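Long-range contact in Mutt/nudix family protein (Deinococcus radiodurans, PDB 2W4E), which is a Nudix-family hydrolase, probably a magnesium-dependent ADP-ribose pyrophosphatase that splits ADP-ribose into AMP and ribose 5-phosphate: residues A[35-40]-A[53-58]. Sequence-based numbering, arbitrary orientation.
Sequences EIVAGG and RELLEE
Glu58 and Arg53 reach from helix 47-59 to the backbone of strand 37-40 at two points. Glu58, its chain extended beyond CG, brings OE2 to 3.1 Å from Ala38 N; the hydrogen bond is fairly straight (158°), but the N-H meets the carboxylate from above its plane. At the strand's end, Arg53 NH2 makes a weak hydrogen bond of 3.3 Å to Gly40 O, which lies at the guanidinium edge.

Carboxylates of the helix and of the loop before it hold that guanidinium in turn. Arg53 NH1 pairs with Glu57 OE2 at 3.2 Å, almost exactly in the guanidinium plane, and more weakly with Glu54 OE1, while NE forms a salt bridge to Glu45 of the preceding loop; together these partners restrict its rotation.

Glu54, bent at chi2, lies against the backbone: Glu54 OE1 comes within 3.3 Å of Gly39 CA, on the side where a side chain would point, so the helix carboxylate fills that place. Its OE2 and Ala38 O, both acceptors, merely lie close. Val37 packs against the helix with CG1 anti to the backbone N (chi1 174°). The side chains of Val37 and Glu58 slide past each other in opposite directions, with Val37 CG1 3.3 Å from Glu58 OE2. Among carbons, Val37 CG1 lies 3.8 Å from Glu54 CG, and Val37 CG2 4.4 Å from Leu55 CD1.

Gly39 and Gly40 open the Nudix box and 53-58 carries its REUXEE core (U a bulky hydrophobic residue), so the contact joins the strand leading into the Nudix loop-helix-loop motif to the motif's helix, whose glutamates in this family typically bind magnesium. Strand and helix axes approach to 7.9 Å at 116°. Strand 37-40 pairs antiparallel with strand 6-14, whose Pro12 touches both Val37 and Leu55, while Glu58 also packs on Ile22 and Gln24 of strand 18-26 in the second sheet.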
loop_
_atom_site.group_PDB
_atom_site.type_symbol
_atom_site.label_atom_id
_atom_site.label_comp_id
_atom_site.label_asym_id
_atom_site.label_seq_id
_atom_site.Cartn_x
_atom_site.Cartn_y
_atom_site.Cartn_z
ATOM N N GLU A 35 9.722 3.023 -8.718
ATOM C CA GLU A 35 9.710 2.423 -7.388
ATOM C C GLU A 35 10.552 3.251 -6.421
ATOM O O GLU A 35 11.414 4.043 -6.844
ATOM C CB GLU A 35 10.297 1.012 -7.440
ATOM C CG GLU A 35 9.524 0.059 -8.359
ATOM C CD GLU A 35 10.191 -1.294 -8.477
ATOM O OE1 GLU A 35 11.443 -1.361 -8.372
ATOM O OE2 GLU A 35 9.470 -2.287 -8.668
ATOM N N ILE A 36 10.304 3.070 -5.132
ATOM C CA ILE A 36 11.304 3.500 -4.107
ATOM C C ILE A 36 12.401 2.417 -3.975
ATOM O O ILE A 36 12.352 1.401 -4.676
ATOM C CB ILE A 36 10.636 3.859 -2.738
ATOM C CG1 ILE A 36 9.936 2.646 -2.116
ATOM C CG2 ILE A 36 9.649 5.070 -2.894
ATOM C CD1 ILE A 36 9.516 2.910 -0.597
ATOM N N VAL A 37 13.408 2.646 -3.125
ATOM C CA VAL A 37 14.505 1.702 -2.912
ATOM C C VAL A 37 14.007 0.508 -2.137
ATOM O O VAL A 37 13.193 0.671 -1.234
ATOM C CB VAL A 37 15.687 2.405 -2.148
ATOM C CG1 VAL A 37 16.782 1.405 -1.768
ATOM C CG2 VAL A 37 16.274 3.522 -3.022
ATOM N N ALA A 38 14.479 -0.696 -2.471
ATOM C CA ALA A 38 14.059 -1.870 -1.719
ATOM C C ALA A 38 14.979 -3.049 -1.965
ATOM O O ALA A 38 15.649 -3.113 -2.996
ATOM C CB ALA A 38 12.601 -2.258 -2.106
ATOM N N GLY A 39 14.972 -4.000 -1.033
ATOM C CA GLY A 39 15.746 -5.229 -1.154
ATOM C C GLY A 39 15.506 -6.165 0.021
ATOM O O GLY A 39 15.030 -5.747 1.081
ATOM N N GLY A 40 15.857 -7.439 -0.161
ATOM C CA GLY A 40 15.667 -8.429 0.910
ATOM C C GLY A 40 16.608 -8.164 2.064
ATOM O O GLY A 40 17.698 -7.631 1.858
ATOM N N ARG A 53 22.424 -0.420 3.806
ATOM C CA ARG A 53 23.083 -1.170 2.769
ATOM C C ARG A 53 22.395 -1.002 1.411
ATOM O O ARG A 53 23.031 -0.693 0.396
ATOM C CB ARG A 53 23.183 -2.681 3.137
ATOM C CG ARG A 53 23.921 -3.411 2.042
ATOM C CD ARG A 53 23.982 -4.938 2.080
ATOM N NE ARG A 53 22.810 -5.541 2.690
ATOM C CZ ARG A 53 21.687 -5.815 2.047
ATOM N NH1 ARG A 53 21.569 -5.526 0.746
ATOM N NH2 ARG A 53 20.680 -6.374 2.705
ATOM N N GLU A 54 21.084 -1.187 1.409
ATOM C CA GLU A 54 20.270 -1.079 0.221
ATOM C C GLU A 54 20.295 0.323 -0.372
ATOM O O GLU A 54 20.406 0.506 -1.623
ATOM C CB GLU A 54 18.819 -1.442 0.606
ATOM C CG GLU A 54 17.982 -1.986 -0.547
ATOM C CD GLU A 54 18.662 -3.154 -1.272
ATOM O OE1 GLU A 54 18.864 -4.229 -0.677
ATOM O OE2 GLU A 54 18.995 -2.985 -2.442
ATOM N N LEU A 55 20.145 1.316 0.510
ATOM C CA LEU A 55 20.231 2.722 0.075
ATOM C C LEU A 55 21.595 3.011 -0.578
ATOM O O LEU A 55 21.682 3.613 -1.653
ATOM C CB LEU A 55 19.994 3.672 1.268
ATOM C CG LEU A 55 19.984 5.174 0.890
ATOM C CD1 LEU A 55 18.830 5.552 -0.052
ATOM C CD2 LEU A 55 19.854 5.979 2.175
ATOM N N LEU A 56 22.658 2.545 0.057
ATOM C CA LEU A 56 24.004 2.668 -0.533
ATOM C C LEU A 56 24.146 1.943 -1.896
ATOM O O LEU A 56 24.519 2.560 -2.898
ATOM C CB LEU A 56 25.048 2.188 0.458
ATOM C CG LEU A 56 26.534 2.446 0.130
ATOM C CD1 LEU A 56 26.814 3.934 -0.195
ATOM C CD2 LEU A 56 27.408 1.932 1.285
ATOM N N GLU A 57 23.796 0.654 -1.925
ATOM C CA GLU A 57 23.957 -0.175 -3.110
ATOM C C GLU A 57 23.060 0.224 -4.285
ATOM O O GLU A 57 23.512 0.233 -5.439
ATOM C CB GLU A 57 23.763 -1.662 -2.763
ATOM C CG GLU A 57 24.698 -2.147 -1.684
ATOM C CD GLU A 57 24.541 -3.659 -1.349
ATOM O OE1 GLU A 57 25.535 -4.221 -0.841
ATOM O OE2 GLU A 57 23.456 -4.269 -1.566
ATOM N N GLU A 58 21.805 0.587 -4.028
ATOM C CA GLU A 58 20.886 0.852 -5.133
ATOM C C GLU A 58 21.002 2.249 -5.726
ATOM O O GLU A 58 20.830 2.391 -6.924
ATOM C CB GLU A 58 19.407 0.570 -4.767
ATOM C CG GLU A 58 18.968 -0.833 -5.101
ATOM C CD GLU A 58 17.460 -0.962 -5.283
ATOM O OE1 GLU A 58 17.029 -1.803 -6.102
ATOM O OE2 GLU A 58 16.699 -0.240 -4.610
#